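Local atomic coordinates of metallopeptidase family protein (Thermus thermophilus, PDB entry 2EJQ), a protein that is a metal-binding, zincin-like metallopeptidase family member whose function has not been established, probably a peptidase of the metal-dependent kind. Residues V10-E15 against D84-V89; R23-V28 against H95-H100; G42-G47 against Y72-E77; E48-G53 against G65-L70. The protein carries 1 engineered substitution. All blocks are in the same frame, centred on the assembly; numbering follows the deposited sequence.

Overall arrangement
The first halves of the four contacts follow one another along the chain, and their partners return as 65-70, 72-77, 84-89 and 95-100. Contact 4 is thus enclosed by contact 3, and both lie within the spans of contacts 1 and 2, which themselves cross. Contacts 1 and 2 share helix 85-105, the first near its start and the second farther along. Contact 4 joins two strands of the three-stranded mixed sheet, which contact 2 also reaches; their centres are about 7 Å apart. The centre of contact 3, on helix 72-78, lies about 17 Å from that of contact 4. Helix 85-105 carries the HExxH sequence, probably metal-binding as in other zincins; contact 4 holds the sheet beside it.

Contact 1 of 4, residues V10-E15 against D84-V89; sequences VERLWE and DWEAEV
Leu13 drives the apolar half of this contact, pointing from helix 3-16 at the first turns of helix 85-105. With CG anti to its carbonyl carbon (chi1 -67°), it splits its two methyls between different partners. CD1 presses on Val89 CG1 at 3.5 Å, closer than ordinary van der Waals contact, while CD2 lies 4.0 Å from Glu86 CG. Val89 answers with CG1, the branch anti to its backbone N, and the same methyl takes Val10 CG2 at 3.9 Å, so one methyl meets two residues a helical turn apart. The helix axes come within 10.5 Å and cross at -57° in these segments. In this zincin-like domain helix 85-105 is the one that carries the HExxH sequence further on, probably the metal-binding motif as in other zincins, and helix 3-16 packs against it here as well as against strand 27-31 through Val10 and Val28. Glu86 is exposed: its extended chain passes Leu13 and ends in a salt bridge, OE1 to Arg12 NH2 at 2.5 Å. The carboxylate sits at the guanidinium edge, but the two planes stand 79° apart and the hydrogen bond is bent and weak, so charge attraction probably counts for more than direction. Arg12 reaches it by bending at chi3. Asp84, at the N-cap, accepts through OD1 from Ala87 N and closes the start of helix 85-105.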
# COMPACT_ATOMS: atom_id res chain seq x y z
N VAL A 10 -5.71 -0.63 9.79
CA VAL A 10 -5.66 -0.47 8.34
C VAL A 10 -7.03 -0.68 7.71
O VAL A 10 -7.48 0.12 6.88
CB VAL A 10 -4.67 -1.47 7.72
CG1 VAL A 10 -4.83 -1.49 6.21
CG2 VAL A 10 -3.24 -1.08 8.10
N GLU A 11 -7.71 -1.74 8.11
CA GLU A 11 -9.03 -2.05 7.58
C GLU A 11 -10.07 -1.00 7.97
O GLU A 11 -10.96 -0.66 7.17
CB GLU A 11 -9.49 -3.41 8.10
CG GLU A 11 -8.52 -4.55 7.80
CD GLU A 11 -9.00 -5.90 8.32
OE1 GLU A 11 -9.45 -5.96 9.49
OE2 GLU A 11 -8.92 -6.90 7.58
N ARG A 12 -9.96 -0.50 9.20
CA ARG A 12 -10.90 0.49 9.71
C ARG A 12 -10.74 1.79 8.92
O ARG A 12 -11.73 2.42 8.54
CB ARG A 12 -10.66 0.68 11.22
CG ARG A 12 -11.38 1.86 11.86
CD ARG A 12 -10.76 2.31 13.12
NE ARG A 12 -10.41 3.72 13.07
CZ ARG A 12 -9.46 4.29 13.80
NH1 ARG A 12 -8.78 3.56 14.63
NH2 ARG A 12 -9.19 5.57 13.66
N LEU A 13 -9.49 2.19 8.65
CA LEU A 13 -9.23 3.40 7.87
C LEU A 13 -9.58 3.16 6.40
O LEU A 13 -10.14 4.03 5.73
CB LEU A 13 -7.76 3.81 8.01
CG LEU A 13 -7.26 4.28 9.39
CD1 LEU A 13 -5.76 4.55 9.33
CD2 LEU A 13 -8.00 5.53 9.81
N TRP A 14 -9.26 1.97 5.90
CA TRP A 14 -9.54 1.65 4.51
C TRP A 14 -11.03 1.75 4.19
O TRP A 14 -11.40 2.21 3.11
CB TRP A 14 -9.02 0.25 4.15
CG TRP A 14 -9.19 -0.12 2.70
CD1 TRP A 14 -9.84 -1.21 2.20
CD2 TRP A 14 -8.67 0.59 1.56
NE1 TRP A 14 -9.77 -1.22 0.83
CE2 TRP A 14 -9.06 -0.13 0.40
CE3 TRP A 14 -7.92 1.76 1.40
CZ2 TRP A 14 -8.72 0.27 -0.89
CZ3 TRP A 14 -7.58 2.17 0.11
CH2 TRP A 14 -7.98 1.42 -1.02
N GLU A 15 -11.87 1.33 5.14
CA GLU A 15 -13.31 1.40 4.94
C GLU A 15 -13.83 2.84 4.89
O GLU A 15 -14.90 3.08 4.33
CB GLU A 15 -14.05 0.64 6.04
CG GLU A 15 -14.17 -0.87 5.82
CD GLU A 15 -14.93 -1.24 4.56
OE1 GLU A 15 -15.95 -0.57 4.25
OE2 GLU A 15 -14.52 -2.20 3.87
N ASP A 84 2.35 8.58 15.51
CA ASP A 84 0.91 8.62 15.24
C ASP A 84 0.55 7.51 14.25
O ASP A 84 0.62 7.71 13.04
CB ASP A 84 0.52 9.96 14.63
CG ASP A 84 -0.96 10.21 14.69
OD1 ASP A 84 -1.74 9.22 14.68
OD2 ASP A 84 -1.35 11.40 14.76
N TRP A 85 0.17 6.35 14.78
CA TRP A 85 -0.16 5.21 13.94
C TRP A 85 -1.25 5.50 12.92
O TRP A 85 -1.10 5.18 11.74
CB TRP A 85 -0.60 4.02 14.81
CG TRP A 85 0.54 3.33 15.52
CD1 TRP A 85 0.94 3.52 16.82
CD2 TRP A 85 1.44 2.36 14.96
NE1 TRP A 85 2.03 2.73 17.10
CE2 TRP A 85 2.36 2.01 15.98
CE3 TRP A 85 1.56 1.76 13.70
CZ2 TRP A 85 3.39 1.08 15.78
CZ3 TRP A 85 2.59 0.83 13.50
CH2 TRP A 85 3.49 0.51 14.53
N GLU A 86 -2.33 6.12 13.38
CA GLU A 86 -3.45 6.44 12.52
C GLU A 86 -3.05 7.42 11.42
O GLU A 86 -3.41 7.23 10.25
CB GLU A 86 -4.59 7.03 13.34
CG GLU A 86 -5.77 7.47 12.49
CD GLU A 86 -6.80 8.25 13.27
OE1 GLU A 86 -7.71 7.62 13.86
OE2 GLU A 86 -6.70 9.49 13.31
N ALA A 87 -2.31 8.46 11.79
CA ALA A 87 -1.90 9.46 10.82
C ALA A 87 -0.97 8.85 9.78
O ALA A 87 -1.08 9.16 8.59
CB ALA A 87 -1.21 10.61 11.52
N GLU A 88 -0.05 7.99 10.22
CA GLU A 88 0.90 7.36 9.31
C GLU A 88 0.26 6.34 8.34
O GLU A 88 0.61 6.30 7.17
CB GLU A 88 2.02 6.69 10.12
CG GLU A 88 2.84 7.65 10.98
CD GLU A 88 3.90 8.40 10.19
OE1 GLU A 88 4.23 7.98 9.07
OE2 GLU A 88 4.42 9.42 10.71
N VAL A 89 -0.67 5.53 8.83
CA VAL A 89 -1.35 4.56 7.98
C VAL A 89 -2.23 5.30 6.96
O VAL A 89 -2.25 4.98 5.77
CB VAL A 89 -2.25 3.61 8.82
CG1 VAL A 89 -3.12 2.78 7.91
CG2 VAL A 89 -1.38 2.70 9.68

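Contact 2 of 4, residues R23-V28 against H95-H100; sequences RGLQGV and HELRHH
The His100 imidazole has Leu25 CB over one face, 3.7 Å from the ring centroid and 20° off its normal, a CH-pi contact. At its edge Arg23 O receives NE2-H in a nearly straight bond of 2.7 Å (167°). The oxygen lies close to the ring plane, although NE2 itself sits above the plane of that carbonyl. The neighbouring His99 ring has His95 O over the centre of one face, and its ND1 donates to Glu96 OE1 at 2.8 Å. His100 is placed by CG anti to its backbone N, which turns the ring out of the helix toward the loop before strand 27-31. CE1 comes within 3.4 Å of Gly24 C, whose residue has backbone angles that suit glycine. The second ring nitrogen, ND1, is hydrogen-bonded to Tyr49 OH, so both nitrogens of this buried ring are engaged. An alanine in place of His100 removes the ring that bonds Arg23 O and Tyr49 OH and carries Leu25 CB, and would probably loosen the loop from the helix. Leu25 CD2 also meets Leu97 CD1, at 4.2 Å. His95, Glu96 and His99 fit the HExxH helix of zincins, although no metal is bound to them here.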
# COMPACT_ATOMS: atom_id res chain seq x y z
N ARG A 23 -12.12 1.63 -7.41
CA ARG A 23 -12.46 0.92 -8.66
C ARG A 23 -11.19 0.41 -9.33
O ARG A 23 -10.21 1.14 -9.52
CB ARG A 23 -13.22 1.82 -9.66
CG ARG A 23 -12.37 3.07 -10.04
CD ARG A 23 -12.90 3.72 -11.36
NE ARG A 23 -13.24 5.16 -11.38
CZ ARG A 23 -12.32 6.05 -11.16
NH1 ARG A 23 -11.13 5.60 -10.95
NH2 ARG A 23 -12.54 7.35 -11.19
N GLY A 24 -11.20 -0.88 -9.66
CA GLY A 24 -10.04 -1.45 -10.32
C GLY A 24 -9.00 -1.97 -9.36
O GLY A 24 -8.04 -2.62 -9.78
N LEU A 25 -9.21 -1.69 -8.08
CA LEU A 25 -8.29 -2.13 -7.03
C LEU A 25 -8.91 -3.28 -6.22
O LEU A 25 -10.03 -3.17 -5.70
CB LEU A 25 -7.95 -0.96 -6.09
CG LEU A 25 -7.07 -1.24 -4.87
CD1 LEU A 25 -5.63 -1.46 -5.30
CD2 LEU A 25 -7.15 -0.07 -3.90
N GLN A 26 -8.17 -4.38 -6.14
CA GLN A 26 -8.62 -5.55 -5.40
C GLN A 26 -8.60 -5.29 -3.89
O GLN A 26 -9.51 -5.70 -3.17
CB GLN A 26 -7.72 -6.76 -5.74
CG GLN A 26 -7.90 -7.26 -7.16
CD GLN A 26 -9.37 -7.44 -7.53
OE1 GLN A 26 -10.11 -8.13 -6.84
NE2 GLN A 26 -9.78 -6.80 -8.62
N GLY A 27 -7.57 -4.62 -3.40
CA GLY A 27 -7.51 -4.34 -1.98
C GLY A 27 -6.13 -4.08 -1.42
O GLY A 27 -5.13 -4.02 -2.15
N VAL A 28 -6.09 -3.93 -0.10
CA VAL A 28 -4.88 -3.66 0.64
C VAL A 28 -4.32 -4.93 1.29
O VAL A 28 -5.04 -5.68 1.95
CB VAL A 28 -5.18 -2.63 1.75
CG1 VAL A 28 -3.90 -2.26 2.51
CG2 VAL A 28 -5.83 -1.38 1.14
N HIS A 95 -1.77 7.62 -0.25
CA HIS A 95 -0.72 7.98 -1.18
C HIS A 95 -0.62 6.88 -2.25
O HIS A 95 -0.49 7.18 -3.44
CB HIS A 95 0.63 8.13 -0.46
CG HIS A 95 1.73 8.59 -1.36
ND1 HIS A 95 1.67 9.77 -2.07
CD2 HIS A 95 2.92 8.03 -1.68
CE1 HIS A 95 2.77 9.91 -2.79
NE2 HIS A 95 3.54 8.86 -2.57
N GLU A 96 -0.70 5.62 -1.83
CA GLU A 96 -0.65 4.53 -2.81
C GLU A 96 -1.94 4.49 -3.61
O GLU A 96 -1.94 4.11 -4.77
CB GLU A 96 -0.41 3.18 -2.12
CG GLU A 96 0.91 3.07 -1.37
CD GLU A 96 2.10 3.59 -2.16
OE1 GLU A 96 2.11 3.42 -3.40
OE2 GLU A 96 3.02 4.15 -1.55
N LEU A 97 -3.05 4.88 -2.99
CA LEU A 97 -4.32 4.89 -3.71
C LEU A 97 -4.18 5.92 -4.83
O LEU A 97 -4.76 5.77 -5.91
CB LEU A 97 -5.47 5.23 -2.75
CG LEU A 97 -6.86 5.36 -3.38
CD1 LEU A 97 -7.14 4.12 -4.21
CD2 LEU A 97 -7.94 5.54 -2.29
N ARG A 98 -3.40 6.97 -4.59
CA ARG A 98 -3.19 7.99 -5.61
C ARG A 98 -2.45 7.36 -6.79
O ARG A 98 -2.75 7.66 -7.94
CB ARG A 98 -2.37 9.16 -5.06
CG ARG A 98 -2.14 10.24 -6.09
CD ARG A 98 -1.25 11.35 -5.59
NE ARG A 98 -0.07 11.49 -6.44
CZ ARG A 98 0.89 12.39 -6.24
NH1 ARG A 98 0.82 13.22 -5.21
NH2 ARG A 98 1.93 12.44 -7.07
N HIS A 99 -1.49 6.49 -6.51
CA HIS A 99 -0.76 5.81 -7.57
C HIS A 99 -1.67 4.91 -8.39
O HIS A 99 -1.46 4.73 -9.58
CB HIS A 99 0.38 4.99 -6.98
CG HIS A 99 1.46 5.83 -6.38
ND1 HIS A 99 2.33 5.36 -5.42
CD2 HIS A 99 1.82 7.12 -6.61
CE1 HIS A 99 3.18 6.32 -5.09
NE2 HIS A 99 2.89 7.40 -5.80
N HIS A 100 -2.67 4.33 -7.73
CA HIS A 100 -3.62 3.44 -8.39
C HIS A 100 -4.42 4.24 -9.40
O HIS A 100 -4.59 3.81 -10.54
CB HIS A 100 -4.58 2.82 -7.36
CG HIS A 100 -5.74 2.09 -7.98
ND1 HIS A 100 -5.59 0.94 -8.72
CD2 HIS A 100 -7.07 2.36 -7.97
CE1 HIS A 100 -6.77 0.53 -9.14
NE2 HIS A 100 -7.69 1.37 -8.70

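Contact 3 of 4, residues G42-G47 against Y72-E77; sequences GVWRLG and YGSFLE
Trp44 lies flat against Glu77, whose CB sits 3.6 Å from the centroid of the five-membered ring and only 11° off its normal. CG continues over the indole, CD follows above CZ2, and the carboxylate plane ends tilted just 18° from the ring; the bend at chi2 keeps the chain down on that face. This joins the loop leading into strand 47-50 to the short helix 72-78 that follows strand 67-71, within the zincin-like fold. Helix 72-78 includes Leu76, one of the residues seen to bind Mg(2+), although no ion sits on this chain in the model. Ser74 points at the loop. Its OG, anti to the carbonyl carbon, donates to Arg45 O at 2.8 Å from above the carbonyl plane, and OG itself also takes a hydrogen bond from Lys35 N, so the buried hydroxyl is gripped twice. Its CB meanwhile rests 3.8 Å from Trp44 CB. Arg45 turns its own side chain away, into a salt bridge with Glu37. Leu46 packs beside Ser74 and reaches on to Phe75: CD2 rides over one face of its ring, 4.1 Å from the centroid, in a CH-pi contact; the two side chains cross at about a right angle. Phe75 also meets Phe6 of helix 3-16 and Trp85 of helix 85-105. Phe75 CE1 comes within 3.2 Å of Leu46 O.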
# COMPACT_ATOMS: atom_id res chain seq x y z
N GLY A 42 18.65 3.59 5.69
CA GLY A 42 18.24 4.37 6.84
C GLY A 42 16.79 4.75 6.58
O GLY A 42 16.10 5.32 7.44
N VAL A 43 16.34 4.43 5.37
CA VAL A 43 14.98 4.73 4.93
C VAL A 43 14.18 3.46 4.68
O VAL A 43 14.63 2.53 4.01
CB VAL A 43 15.00 5.58 3.63
CG1 VAL A 43 13.59 5.76 3.09
CG2 VAL A 43 15.63 6.93 3.91
N TRP A 44 12.97 3.43 5.23
CA TRP A 44 12.10 2.28 5.08
C TRP A 44 10.86 2.61 4.28
O TRP A 44 10.31 3.71 4.40
CB TRP A 44 11.68 1.76 6.45
CG TRP A 44 12.83 1.39 7.29
CD1 TRP A 44 13.53 2.20 8.14
CD2 TRP A 44 13.47 0.11 7.34
NE1 TRP A 44 14.57 1.50 8.71
CE2 TRP A 44 14.55 0.21 8.24
CE3 TRP A 44 13.22 -1.12 6.71
CZ2 TRP A 44 15.39 -0.86 8.53
CZ3 TRP A 44 14.06 -2.19 7.00
CH2 TRP A 44 15.13 -2.06 7.90
N ARG A 45 10.43 1.67 3.46
CA ARG A 45 9.23 1.84 2.65
C ARG A 45 8.03 1.37 3.48
O ARG A 45 7.93 0.19 3.81
CB ARG A 45 9.33 1.00 1.38
CG ARG A 45 8.15 1.18 0.44
CD ARG A 45 8.36 0.44 -0.87
NE ARG A 45 9.35 1.08 -1.73
CZ ARG A 45 9.75 0.58 -2.90
NH1 ARG A 45 9.24 -0.57 -3.33
NH2 ARG A 45 10.65 1.22 -3.63
N LEU A 46 7.13 2.30 3.83
CA LEU A 46 5.94 1.94 4.61
C LEU A 46 4.88 1.18 3.78
O LEU A 46 4.12 0.38 4.32
CB LEU A 46 5.30 3.20 5.22
CG LEU A 46 6.20 4.06 6.10
CD1 LEU A 46 5.40 5.21 6.72
CD2 LEU A 46 6.83 3.20 7.19
N GLY A 47 4.85 1.45 2.48
CA GLY A 47 3.90 0.78 1.61
C GLY A 47 4.22 1.00 0.14
O GLY A 47 5.17 1.68 -0.21
N TYR A 72 4.27 -3.68 7.91
CA TYR A 72 4.24 -3.41 9.34
C TYR A 72 5.65 -3.25 9.93
O TYR A 72 5.87 -2.37 10.76
CB TYR A 72 3.50 -4.53 10.07
CG TYR A 72 3.48 -4.37 11.57
CD1 TYR A 72 2.86 -3.28 12.16
CD2 TYR A 72 4.08 -5.32 12.41
CE1 TYR A 72 2.82 -3.13 13.54
CE2 TYR A 72 4.05 -5.19 13.80
CZ TYR A 72 3.42 -4.08 14.36
OH TYR A 72 3.34 -3.94 15.73
N GLY A 73 6.59 -4.06 9.47
CA GLY A 73 7.95 -3.96 9.97
C GLY A 73 8.60 -2.62 9.69
O GLY A 73 9.40 -2.13 10.49
N SER A 74 8.28 -2.02 8.55
CA SER A 74 8.84 -0.72 8.21
C SER A 74 8.32 0.34 9.16
O SER A 74 9.05 1.25 9.54
CB SER A 74 8.50 -0.34 6.77
OG SER A 74 9.18 -1.17 5.86
N PHE A 75 7.04 0.24 9.53
CA PHE A 75 6.42 1.18 10.47
C PHE A 75 7.12 1.11 11.83
O PHE A 75 7.38 2.13 12.47
CB PHE A 75 4.92 0.87 10.66
CG PHE A 75 4.03 1.38 9.54
CD1 PHE A 75 3.94 0.69 8.33
CD2 PHE A 75 3.27 2.54 9.71
CE1 PHE A 75 3.11 1.14 7.31
CE2 PHE A 75 2.42 3.01 8.69
CZ PHE A 75 2.35 2.31 7.49
N LEU A 76 7.40 -0.12 12.29
CA LEU A 76 8.06 -0.33 13.57
C LEU A 76 9.44 0.30 13.56
O LEU A 76 9.81 1.00 14.50
CB LEU A 76 8.17 -1.83 13.88
CG LEU A 76 6.89 -2.47 14.39
CD1 LEU A 76 7.07 -3.96 14.57
CD2 LEU A 76 6.51 -1.82 15.71
N GLU A 77 10.20 0.05 12.49
CA GLU A 77 11.54 0.60 12.38
C GLU A 77 11.55 2.12 12.52
O GLU A 77 12.37 2.68 13.24
CB GLU A 77 12.18 0.21 11.04
CG GLU A 77 12.53 -1.28 10.89
CD GLU A 77 13.64 -1.74 11.82
OE1 GLU A 77 14.37 -0.88 12.35
OE2 GLU A 77 13.79 -2.97 12.02

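Contact 4 of 4, residues E48-G53 against G65-L70; sequences EYLDPG and GRHIAL
Arg66, next to His67, has CG anti to the carbonyl carbon and runs extended to NE, crossing Tyr49 obliquely. CB sits 3.4 Å from Tyr49 OH. CG has Pro52 CD at 3.5 Å as well as the same hydroxyl, and CD stays close to that oxygen. Beyond the bend at chi4, NH1 donates to Tyr49 OH at 2.8 Å (163°), in the guanidinium plane and at the edge of the ring, the two planes only 24° apart. Pro52 CD covers one face of the guanidinium. NH1 has Asp51 OD1 at 3.6 Å, a salt bridge of charges alone since no N-H points at the oxygen, while one water accepts from NH2 and donates to OD1. Ser103 OG of helix 85-105 bonds both Asp51 OD2 and Arg66 NH1. The same OD1 takes Gly53 N in an Asx turn. Glu62 is a further partner of NH2. Strands 48-50 and 67-70 pair antiparallel. Leu50 N donates to His67 O at 2.6 Å, and Glu48 and Ala69 bond both ways, but the return bond from His67 N is weak. On the face opposite Tyr49, Leu50 CD1 lies 3.7 Å from His67 CB. A phenylalanine in place of Tyr49 has no hydroxyl for Arg66 NH1 and His100 ND1, which would probably loosen the hold between sheet and helix 85-105. With two acidic groups and a hydroxyl about it, the buried arginine is likely to stay charged.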
# COMPACT_ATOMS: atom_id res chain seq x y z
N GLU A 48 3.43 0.38 -0.74
CA GLU A 48 3.63 0.55 -2.16
C GLU A 48 2.45 0.03 -2.96
O GLU A 48 1.62 -0.72 -2.46
CB GLU A 48 4.93 -0.13 -2.63
CG GLU A 48 4.89 -1.65 -2.63
CD GLU A 48 6.20 -2.28 -3.10
OE1 GLU A 48 6.55 -2.18 -4.29
OE2 GLU A 48 6.90 -2.88 -2.26
N TYR A 49 2.39 0.45 -4.22
CA TYR A 49 1.34 0.03 -5.11
C TYR A 49 1.87 -1.12 -5.94
O TYR A 49 2.96 -1.03 -6.51
CB TYR A 49 0.94 1.19 -6.01
CG TYR A 49 -0.18 0.86 -6.98
CD1 TYR A 49 -1.45 0.52 -6.51
CD2 TYR A 49 0.02 0.90 -8.35
CE1 TYR A 49 -2.49 0.24 -7.39
CE2 TYR A 49 -1.01 0.62 -9.24
CZ TYR A 49 -2.26 0.29 -8.75
OH TYR A 49 -3.29 0.04 -9.63
N LEU A 50 1.11 -2.21 -6.01
CA LEU A 50 1.53 -3.36 -6.79
C LEU A 50 0.83 -3.28 -8.16
O LEU A 50 -0.37 -3.53 -8.29
CB LEU A 50 1.15 -4.64 -6.03
CG LEU A 50 1.60 -4.70 -4.56
CD1 LEU A 50 1.17 -6.03 -3.98
CD2 LEU A 50 3.13 -4.53 -4.43
N ASP A 51 1.60 -2.90 -9.17
CA ASP A 51 1.07 -2.71 -10.51
C ASP A 51 1.36 -3.87 -11.47
O ASP A 51 2.53 -4.19 -11.73
CB ASP A 51 1.64 -1.41 -11.10
CG ASP A 51 0.92 -0.97 -12.36
OD1 ASP A 51 0.38 -1.83 -13.09
OD2 ASP A 51 0.90 0.26 -12.62
N PRO A 52 0.31 -4.51 -12.01
CA PRO A 52 0.46 -5.64 -12.94
C PRO A 52 1.46 -5.26 -14.04
O PRO A 52 2.29 -6.07 -14.44
CB PRO A 52 -0.96 -5.84 -13.47
CG PRO A 52 -1.81 -5.45 -12.32
CD PRO A 52 -1.12 -4.20 -11.79
N GLY A 53 1.36 -4.03 -14.53
CA GLY A 53 2.27 -3.58 -15.56
C GLY A 53 1.85 -3.92 -16.98
O GLY A 53 0.73 -4.39 -17.21
N GLY A 65 -4.40 -8.67 -10.46
CA GLY A 65 -5.09 -7.63 -9.72
C GLY A 65 -4.16 -6.49 -9.33
O GLY A 65 -2.95 -6.56 -9.54
N ARG A 66 -4.74 -5.44 -8.78
CA ARG A 66 -3.98 -4.28 -8.34
C ARG A 66 -4.12 -4.20 -6.83
O ARG A 66 -5.22 -4.31 -6.28
CB ARG A 66 -4.50 -3.03 -9.03
CG ARG A 66 -4.16 -3.02 -10.50
CD ARG A 66 -5.04 -2.07 -11.28
NE ARG A 66 -4.66 -2.03 -12.68
CZ ARG A 66 -3.63 -1.33 -13.17
NH1 ARG A 66 -2.88 -0.59 -12.36
NH2 ARG A 66 -3.37 -1.37 -14.47
N HIS A 67 -2.99 -4.01 -6.16
CA HIS A 67 -2.97 -3.98 -4.71
C HIS A 67 -2.11 -2.88 -4.11
O HIS A 67 -1.17 -2.39 -4.73
CB HIS A 67 -2.43 -5.31 -4.17
CG HIS A 67 -3.01 -6.51 -4.85
ND1 HIS A 67 -4.23 -7.05 -4.49
CD2 HIS A 67 -2.57 -7.24 -5.90
CE1 HIS A 67 -4.51 -8.05 -5.30
NE2 HIS A 67 -3.53 -8.19 -6.17
N ILE A 68 -2.45 -2.53 -2.87
CA ILE A 68 -1.67 -1.59 -2.09
C ILE A 68 -1.07 -2.52 -1.02
O ILE A 68 -1.78 -3.31 -0.41
CB ILE A 68 -2.55 -0.53 -1.40
CG1 ILE A 68 -3.18 0.38 -2.46
CG2 ILE A 68 -1.70 0.26 -0.38
CD1 ILE A 68 -4.14 1.43 -1.90
N ALA A 69 0.24 -2.46 -0.82
CA ALA A 69 0.87 -3.29 0.20
C ALA A 69 1.37 -2.39 1.33
O ALA A 69 1.88 -1.30 1.07
CB ALA A 69 2.02 -4.07 -0.39
N LEU A 70 1.21 -2.85 2.57
CA LEU A 70 1.69 -2.11 3.73
C LEU A 70 2.69 -3.03 4.44
O LEU A 70 2.48 -4.24 4.54
CB LEU A 70 0.54 -1.74 4.67
CG LEU A 70 -0.40 -0.59 4.24
CD1 LEU A 70 -1.43 -0.33 5.33
CD2 LEU A 70 0.40 0.66 3.99
O HOH W 1 -0.76 -0.63 -15.40